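PDB 4MT4: CmeC from Campylobacter jejuni, which forms an outer membrane channel, a member of the outer membrane factor family that probably serves in efflux transport across the membrane. Local coordinates for the interface of chains A and B. Coordinates in Å, arbitrary orientation; residue numbers count along the deposited sequence, not the author numbering. Chains: chain A/B, CmeC.

The interface of chains A and B. Residues chain A 388-389, 392, 396; chain B 205, 208-209, 212.
Helix 339-405 of chain A and helix 201-236 of chain B run antiparallel and at a slant across this patch, coming to 5.1 Å between the CA atoms of A:Ser392 and B:Ala209, where both side chains are small. The patch is helix-to-helix packing between neighbouring subunits of the trimer, in the long alpha-helical barrel that outer membrane factors extend into the periplasm. At the close approach A:Ser392 CB meets the methyl carbon CB of B:Ala209 at 3.6 Å, a contact between two beta-carbons that lets the backbones come close. The serine hydroxyl oxygen lies beside its own backbone N (chi1 -62°), which turns it away from that methyl and over the arginine stem, 3.3 Å from B:Arg208 CG. The same rotation lets OG hydrogen-bond within its helix to the carbonyl O of A:Ala388 at 2.9 Å, with OG tilted 31° from the carbonyl plane, so the hydroxyl is held by its own chain while its flank packs on the partner.

Toward one end, A:Ala388 CB sits squarely over a face of the B:Glu212 carboxylate, 3.5 Å from CD and almost equally far from both oxygens. The bend at chi2 (-65°) folds the acid across this methyl, while B:Glu212 CB rests against A:Ser389 CB. Toward the other end, A:Ile396 presents its CG1 branch to B:Ala205, CG1 to CB 3.7 Å, and CD1 reaches over the alanine carbonyl. A salt bridge within chain B runs beside the A:Ala388 methyl and would help hold the carboxylate in place, with B:Arg208 NH1 3.4 Å from B:Glu212 OE2; that oxygen lies 3.1 Å above the guanidinium plane, offset toward its rim.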
ATOM      1  N   ALA A 388     -18.863 -19.132 -32.109  1.00 51.34           N
ATOM      2  CA  ALA A 388     -19.310 -19.116 -33.496  1.00 56.47           C
ATOM      3  C   ALA A 388     -18.243 -18.520 -34.410  1.00 54.32           C
ATOM      4  O   ALA A 388     -18.093 -18.941 -35.558  1.00 50.21           O
ATOM      5  CB  ALA A 388     -20.613 -18.343 -33.620  1.00 43.74           C
ATOM      6  N   SER A 389     -17.504 -17.542 -33.893  1.00 62.76           N
ATOM      7  CA  SER A 389     -16.432 -16.906 -34.651  1.00 58.11           C
ATOM      8  C   SER A 389     -15.313 -17.900 -34.953  1.00 62.93           C
ATOM      9  O   SER A 389     -14.796 -17.947 -36.070  1.00 61.80           O
ATOM     10  CB  SER A 389     -15.877 -15.703 -33.886  1.00 53.69           C
ATOM     11  OG  SER A 389     -14.830 -15.073 -34.604  1.00 50.46           O
ATOM     12  N   SER A 392     -16.446 -20.382 -37.587  1.00 50.92           N
ATOM     13  CA  SER A 392     -16.476 -19.767 -38.908  1.00 53.50           C
ATOM     14  C   SER A 392     -15.075 -19.640 -39.491  1.00 60.10           C
ATOM     15  O   SER A 392     -14.852 -19.975 -40.653  1.00 52.39           O
ATOM     16  CB  SER A 392     -17.142 -18.393 -38.845  1.00 51.01           C
ATOM     17  OG  SER A 392     -18.491 -18.502 -38.430  1.00 61.32           O
ATOM     18  N   ILE A 396     -13.393 -21.373 -42.826  1.00 58.59           N
ATOM     19  CA  ILE A 396     -12.686 -20.559 -43.807  1.00 50.11           C
ATOM     20  C   ILE A 396     -11.287 -21.120 -44.053  1.00 61.66           C
ATOM     21  O   ILE A 396     -10.826 -21.182 -45.194  1.00 60.23           O
ATOM     22  CB  ILE A 396     -12.584 -19.088 -43.351  1.00 58.84           C
ATOM     23  CG1 ILE A 396     -13.974 -18.451 -43.284  1.00 58.05           C
ATOM     24  CG2 ILE A 396     -11.686 -18.289 -44.287  1.00 50.80           C
ATOM     25  CD1 ILE A 396     -13.981 -17.077 -42.648  1.00 55.23           C
TER
ATOM     26  N   ALA B 205     -19.238 -17.760 -44.971  1.00 54.08           N
ATOM     27  CA  ALA B 205     -18.489 -17.985 -43.741  1.00 47.71           C
ATOM     28  C   ALA B 205     -17.723 -16.732 -43.336  1.00 58.29           C
ATOM     29  O   ALA B 205     -17.566 -16.447 -42.149  1.00 56.61           O
ATOM     30  CB  ALA B 205     -17.540 -19.163 -43.904  1.00 43.73           C
ATOM     31  N   ARG B 208     -20.172 -14.356 -41.855  1.00 52.57           N
ATOM     32  CA  ARG B 208     -20.582 -14.832 -40.540  1.00 50.41           C
ATOM     33  C   ARG B 208     -19.482 -14.612 -39.506  1.00 61.87           C
ATOM     34  O   ARG B 208     -19.755 -14.190 -38.381  1.00 46.62           O
ATOM     35  CB  ARG B 208     -20.962 -16.312 -40.600  1.00 41.31           C
ATOM     36  CG  ARG B 208     -21.254 -16.934 -39.244  1.00 60.93           C
ATOM     37  CD  ARG B 208     -22.327 -18.007 -39.335  1.00 69.88           C
ATOM     38  NE  ARG B 208     -23.560 -17.587 -38.675  1.00 85.37           N
ATOM     39  CZ  ARG B 208     -23.837 -17.813 -37.395  1.00 81.40           C
ATOM     40  NH1 ARG B 208     -22.969 -18.462 -36.631  1.00 92.08           N
ATOM     41  NH2 ARG B 208     -24.982 -17.392 -36.876  1.00 96.99           N
ATOM     42  N   ALA B 209     -18.243 -14.899 -39.893  1.00 54.37           N
ATOM     43  CA  ALA B 209     -17.090 -14.666 -39.029  1.00 54.78           C
ATOM     44  C   ALA B 209     -16.987 -13.189 -38.675  1.00 58.57           C
ATOM     45  O   ALA B 209     -16.672 -12.828 -37.542  1.00 60.14           O
ATOM     46  CB  ALA B 209     -15.810 -15.143 -39.701  1.00 43.18           C
ATOM     47  N   GLU B 212     -19.844 -12.318 -36.083  1.00 50.96           N
ATOM     48  CA  GLU B 212     -19.549 -12.756 -34.723  1.00 51.53           C
ATOM     49  C   GLU B 212     -18.401 -11.965 -34.106  1.00 60.63           C
ATOM     50  O   GLU B 212     -18.411 -11.680 -32.907  1.00 54.94           O
ATOM     51  CB  GLU B 212     -19.219 -14.250 -34.700  1.00 50.88           C
ATOM     52  CG  GLU B 212     -20.289 -15.142 -35.319  1.00 56.03           C
ATOM     53  CD  GLU B 212     -21.605 -15.115 -34.558  1.00 67.68           C
ATOM     54  OE1 GLU B 212     -21.609 -14.755 -33.361  1.00 58.71           O
ATOM     55  OE2 GLU B 212     -22.642 -15.465 -35.161  1.00 72.60           O
TER